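Local coordinates for protein glucuronan lyase A (Trichoderma reesei, PDB 2ZZJ) that probably cleaves beta-1,4-linked glucuronan within the chain as a polysaccharide lyase, and binds a calcium ion, at residues Phe74-Phe82 with Leu143-Trp151. Sequence-based numbering, arbitrary orientation.
Sequences FRLSEDWQF and LATVSAGAW
Leu-76 O takes the N-H of Gly-149, with 2.9 Å between Gly-149 N and Leu-76 O, while a water accepts from Leu-76 N and donates to Ser-147 O and Ala-150 O. Gly-149, with positive phi, lays its CA 3.5 Å from Glu-78 CA, where a CB would clash. The extended Arg-75 chain, CG anti to the backbone N (chi1 -180°), runs across one face of the Trp-151 indole; its CB makes a CH-pi contact 3.8 Å from the centroid of the Trp-151 six-membered ring. Farther out, Gly-149 CA lies over one guanidinium face, offset toward its rim, and two waters in the guanidinium plane link NE and NH2 to Gly-149 O. In this beta-jelly roll, the contact joins the end of strand 66-76 and its following type I turn to the connection between strands 135-145 and 152-160, which belong to different sheets. An alanine at Arg-75 would keep the CB over the ring but would probably lose the CD contact at the pyrrole side and leave both waters without their guanidinium partner. Val-146 CG1 touches both Leu-76 CD1 (3.9 Å) and the Phe-74 ring at CZ (4.1 Å). Ala-148 CB packs against Trp-80 CB and, at 3.8 Å, Phe-82 CZ.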
ATOM      1  N   PHE A  74      -0.735  -1.516 -10.715  1.00 10.18           N
ATOM      2  CA  PHE A  74      -0.780  -0.040 -10.610  1.00  9.82           C
ATOM      3  C   PHE A  74      -0.008   0.614 -11.747  1.00 10.43           C
ATOM      4  O   PHE A  74       0.827  -0.025 -12.382  1.00 10.11           O
ATOM      5  CB  PHE A  74      -0.268   0.461  -9.247  1.00 10.66           C
ATOM      6  CG  PHE A  74       1.238   0.501  -9.147  1.00  9.49           C
ATOM      7  CD1 PHE A  74       1.936   1.673  -9.429  1.00 10.24           C
ATOM      8  CD2 PHE A  74       1.957  -0.672  -8.836  1.00  9.84           C
ATOM      9  CE1 PHE A  74       3.362   1.713  -9.361  1.00 11.00           C
ATOM     10  CE2 PHE A  74       3.397  -0.656  -8.774  1.00 13.81           C
ATOM     11  CZ  PHE A  74       4.070   0.538  -9.040  1.00 12.71           C
ATOM     12  N   ARG A  75      -0.298   1.892 -11.975  1.00 11.23           N
ATOM     13  CA  ARG A  75       0.261   2.628 -13.085  1.00 10.95           C
ATOM     14  C   ARG A  75       0.398   4.080 -12.665  1.00 11.67           C
ATOM     15  O   ARG A  75      -0.566   4.693 -12.202  1.00 10.97           O
ATOM     16  CB  ARG A  75      -0.690   2.529 -14.274  1.00 11.74           C
ATOM     17  CG  ARG A  75      -0.196   3.276 -15.518  1.00 12.33           C
ATOM     18  CD  ARG A  75      -1.319   3.301 -16.530  1.00 17.06           C
ATOM     19  NE  ARG A  75      -0.908   3.888 -17.806  1.00 18.90           N
ATOM     20  CZ  ARG A  75      -0.959   5.188 -18.073  1.00 21.76           C
ATOM     21  NH1 ARG A  75      -1.369   6.037 -17.160  1.00 19.32           N
ATOM     22  NH2 ARG A  75      -0.601   5.640 -19.275  1.00 23.01           N
ATOM     23  N   LEU A  76       1.606   4.631 -12.810  1.00 11.76           N
ATOM     24  CA  LEU A  76       1.771   6.066 -12.626  1.00 12.78           C
ATOM     25  C   LEU A  76       1.413   6.771 -13.922  1.00 13.68           C
ATOM     26  O   LEU A  76       1.589   6.210 -15.013  1.00 14.01           O
ATOM     27  CB  LEU A  76       3.211   6.407 -12.305  1.00 12.12           C
ATOM     28  CG  LEU A  76       3.877   5.642 -11.152  1.00 12.85           C
ATOM     29  CD1 LEU A  76       5.351   6.038 -10.979  1.00 14.78           C
ATOM     30  CD2 LEU A  76       3.101   5.865  -9.850  1.00 12.18           C
ATOM     31  N   SER A  77       0.974   8.021 -13.823  1.00 13.81           N
ATOM     32  CA  SER A  77       0.763   8.834 -15.039  1.00 14.19           C
ATOM     33  C   SER A  77       2.017   8.818 -15.930  1.00 14.65           C
ATOM     34  O   SER A  77       3.145   8.750 -15.465  1.00 13.51           O
ATOM     35  CB  SER A  77       0.426  10.283 -14.694  1.00 13.71           C
ATOM     36  OG  SER A  77       1.559  10.867 -14.075  1.00 16.19           O
ATOM     37  N   GLU A  78       1.792   8.849 -17.227  1.00 16.53           N
ATOM     38  CA  GLU A  78       2.933   8.895 -18.137  1.00 18.09           C
ATOM     39  C   GLU A  78       3.869  10.099 -17.862  1.00 17.16           C
ATOM     40  O   GLU A  78       5.086   9.996 -18.008  1.00 18.05           O
ATOM     41  CB  GLU A  78       2.425   8.925 -19.556  1.00 19.43           C
ATOM     42  CG  GLU A  78       3.576   9.276 -20.487  1.00 25.06           C
ATOM     43  CD  GLU A  78       3.210   9.211 -21.929  1.00 30.87           C
ATOM     44  OE1 GLU A  78       4.155   8.917 -22.682  1.00 34.59           O
ATOM     45  OE2 GLU A  78       2.018   9.440 -22.300  1.00 35.22           O
ATOM     46  N   ASP A  79       3.291  11.224 -17.453  1.00 16.82           N
ATOM     47  CA  ASP A  79       4.048  12.415 -17.150  1.00 16.42           C
ATOM     48  C   ASP A  79       4.400  12.570 -15.669  1.00 16.07           C
ATOM     49  O   ASP A  79       4.628  13.705 -15.216  1.00 16.02           O
ATOM     50  CB  ASP A  79       3.269  13.639 -17.629  1.00 18.60           C
ATOM     51  CG  ASP A  79       1.927  13.801 -16.934  1.00 21.44           C
ATOM     52  OD1 ASP A  79       1.662  13.128 -15.907  1.00 24.29           O
ATOM     53  OD2 ASP A  79       1.141  14.624 -17.421  1.00 27.53           O
ATOM     54  N   TRP A  80       4.444  11.443 -14.935  1.00 14.78           N
ATOM     55  CA  TRP A  80       4.819  11.422 -13.521  1.00 14.78           C
ATOM     56  C   TRP A  80       6.129  12.155 -13.336  1.00 15.08           C
ATOM     57  O   TRP A  80       7.083  11.909 -14.077  1.00 16.49           O
ATOM     58  CB  TRP A  80       4.955   9.975 -12.994  1.00 14.06           C
ATOM     59  CG  TRP A  80       5.242   9.869 -11.507  1.00 13.89           C
ATOM     60  CD1 TRP A  80       6.473   9.787 -10.900  1.00 11.03           C
ATOM     61  CD2 TRP A  80       4.267   9.789 -10.447  1.00 13.00           C
ATOM     62  NE1 TRP A  80       6.324   9.700  -9.529  1.00 12.56           N
ATOM     63  CE2 TRP A  80       4.986   9.671  -9.227  1.00 11.57           C
ATOM     64  CE3 TRP A  80       2.857   9.809 -10.413  1.00 13.41           C
ATOM     65  CZ2 TRP A  80       4.341   9.578  -7.968  1.00 14.01           C
ATOM     66  CZ3 TRP A  80       2.221   9.696  -9.170  1.00 11.57           C
ATOM     67  CH2 TRP A  80       2.965   9.601  -7.963  1.00 12.60           C
ATOM     68  N   GLN A  81       6.169  13.054 -12.364  1.00 15.74           N
ATOM     69  CA  GLN A  81       7.369  13.853 -12.099  1.00 16.27           C
ATOM     70  C   GLN A  81       8.066  13.201 -10.926  1.00 15.84           C
ATOM     71  O   GLN A  81       7.664  13.360  -9.761  1.00 15.76           O
ATOM     72  CB  GLN A  81       6.969  15.320 -11.816  1.00 14.96           C
ATOM     73  CG  GLN A  81       8.139  16.296 -11.867  1.00 17.54           C
ATOM     74  CD  GLN A  81       7.711  17.694 -11.467  1.00 17.36           C
ATOM     75  OE1 GLN A  81       7.916  18.114 -10.329  1.00 20.01           O
ATOM     76  NE2 GLN A  81       7.048  18.383 -12.367  1.00 17.02           N
ATOM     77  N   PHE A  82       9.126  12.452 -11.216  1.00 17.01           N
ATOM     78  CA  PHE A  82       9.820  11.717 -10.178  1.00 17.55           C
ATOM     79  C   PHE A  82      10.491  12.727  -9.241  1.00 18.69           C
ATOM     80  O   PHE A  82      11.153  13.692  -9.719  1.00 19.40           O
ATOM     81  CB  PHE A  82      10.821  10.720 -10.806  1.00 17.46           C
ATOM     82  CG  PHE A  82      10.162   9.601 -11.559  1.00 17.31           C
ATOM     83  CD1 PHE A  82       9.721   8.453 -10.878  1.00 18.10           C
ATOM     84  CD2 PHE A  82       9.957   9.685 -12.931  1.00 15.37           C
ATOM     85  CE1 PHE A  82       9.098   7.418 -11.556  1.00 17.05           C
ATOM     86  CE2 PHE A  82       9.350   8.654 -13.623  1.00 18.90           C
ATOM     87  CZ  PHE A  82       8.896   7.507 -12.926  1.00 19.80           C
ATOM     88  N   LEU A 143      13.484  -1.705  -4.357  1.00 19.25           N
ATOM     89  CA  LEU A 143      13.062  -3.051  -4.751  1.00 18.31           C
ATOM     90  C   LEU A 143      13.015  -3.219  -6.246  1.00 18.73           C
ATOM     91  O   LEU A 143      13.286  -4.315  -6.778  1.00 18.11           O
ATOM     92  CB  LEU A 143      11.706  -3.398  -4.144  1.00 19.32           C
ATOM     93  CG  LEU A 143      11.604  -3.309  -2.626  1.00 20.01           C
ATOM     94  CD1 LEU A 143      10.160  -3.417  -2.161  1.00 22.88           C
ATOM     95  CD2 LEU A 143      12.449  -4.432  -2.026  1.00 25.08           C
ATOM     96  N   ALA A 144      12.631  -2.149  -6.932  1.00 17.77           N
ATOM     97  CA  ALA A 144      12.523  -2.146  -8.374  1.00 18.64           C
ATOM     98  C   ALA A 144      12.451  -0.736  -8.869  1.00 19.12           C
ATOM     99  O   ALA A 144      11.840   0.135  -8.227  1.00 18.03           O
ATOM    100  CB  ALA A 144      11.273  -2.885  -8.849  1.00 18.90           C
ATOM    101  N   THR A 145      13.053  -0.522 -10.033  1.00 19.13           N
ATOM    102  CA  THR A 145      12.872   0.703 -10.798  1.00 19.39           C
ATOM    103  C   THR A 145      11.471   0.725 -11.406  1.00 19.11           C
ATOM    104  O   THR A 145      11.012  -0.246 -12.049  1.00 19.85           O
ATOM    105  CB  THR A 145      13.944   0.807 -11.929  1.00 20.40           C
ATOM    106  OG1 THR A 145      15.232   0.735 -11.319  1.00 24.47           O
ATOM    107  CG2 THR A 145      13.824   2.114 -12.626  1.00 21.67           C
ATOM    108  N   VAL A 146      10.786   1.836 -11.198  1.00 17.23           N
ATOM    109  CA  VAL A 146       9.423   1.965 -11.640  1.00 17.86           C
ATOM    110  C   VAL A 146       9.339   2.949 -12.800  1.00 18.18           C
ATOM    111  O   VAL A 146       9.670   4.145 -12.633  1.00 18.86           O
ATOM    112  CB  VAL A 146       8.493   2.452 -10.466  1.00 16.53           C
ATOM    113  CG1 VAL A 146       7.088   2.530 -10.936  1.00 16.62           C
ATOM    114  CG2 VAL A 146       8.604   1.524  -9.248  1.00 17.10           C
ATOM    115  N   SER A 147       8.914   2.455 -13.949  1.00 17.28           N
ATOM    116  CA  SER A 147       8.653   3.286 -15.114  1.00 18.06           C
ATOM    117  C   SER A 147       7.278   3.938 -15.067  1.00 17.72           C
ATOM    118  O   SER A 147       6.295   3.334 -14.634  1.00 17.46           O
ATOM    119  CB  SER A 147       8.797   2.468 -16.395  1.00 18.43           C
ATOM    120  OG  SER A 147       7.775   1.478 -16.463  1.00 18.11           O
ATOM    121  N   ALA A 148       7.209   5.181 -15.506  1.00 16.93           N
ATOM    122  CA  ALA A 148       5.932   5.876 -15.598  1.00 16.46           C
ATOM    123  C   ALA A 148       5.126   5.445 -16.820  1.00 16.84           C
ATOM    124  O   ALA A 148       5.695   4.990 -17.829  1.00 17.23           O
ATOM    125  CB  ALA A 148       6.171   7.415 -15.627  1.00 16.20           C
ATOM    126  N   GLY A 149       3.804   5.607 -16.761  1.00 15.55           N
ATOM    127  CA  GLY A 149       2.936   5.362 -17.909  1.00 15.28           C
ATOM    128  C   GLY A 149       2.793   3.917 -18.346  1.00 16.58           C
ATOM    129  O   GLY A 149       2.253   3.658 -19.436  1.00 17.85           O
ATOM    130  N   ALA A 150       3.188   2.986 -17.469  1.00 15.70           N
ATOM    131  CA  ALA A 150       3.100   1.558 -17.729  1.00 15.28           C
ATOM    132  C   ALA A 150       2.469   0.819 -16.541  1.00 14.63           C
ATOM    133  O   ALA A 150       2.818   1.104 -15.394  1.00 14.40           O
ATOM    134  CB  ALA A 150       4.514   1.001 -17.979  1.00 16.63           C
ATOM    135  N   TRP A 151       1.620  -0.170 -16.823  1.00 14.74           N
ATOM    136  CA  TRP A 151       1.056  -1.019 -15.744  1.00 13.22           C
ATOM    137  C   TRP A 151       2.132  -1.903 -15.143  1.00 13.67           C
ATOM    138  O   TRP A 151       2.821  -2.671 -15.871  1.00 14.20           O
ATOM    139  CB  TRP A 151      -0.079  -1.895 -16.262  1.00 13.97           C
ATOM    140  CG  TRP A 151      -1.341  -1.122 -16.471  1.00 13.63           C
ATOM    141  CD1 TRP A 151      -1.839  -0.622 -17.654  1.00 14.10           C
ATOM    142  CD2 TRP A 151      -2.245  -0.734 -15.452  1.00 11.30           C
ATOM    143  NE1 TRP A 151      -3.021   0.035 -17.417  1.00 15.41           N
ATOM    144  CE2 TRP A 151      -3.296  -0.023 -16.069  1.00 14.85           C
ATOM    145  CE3 TRP A 151      -2.266  -0.913 -14.055  1.00 11.84           C
ATOM    146  CZ2 TRP A 151      -4.365   0.507 -15.340  1.00 14.04           C
ATOM    147  CZ3 TRP A 151      -3.321  -0.401 -13.337  1.00 12.75           C
ATOM    148  CH2 TRP A 151      -4.363   0.309 -13.983  1.00 12.88           C
TER
HETATM  149  O   HOH W   1      -0.446   1.932 -19.921  1.00 23.76           O
HETATM  150  O   HOH W   2       0.299   4.074 -21.525  1.00 39.01           O
HETATM  151  O   HOH W   3       3.713   3.250 -14.107  1.00 12.73           O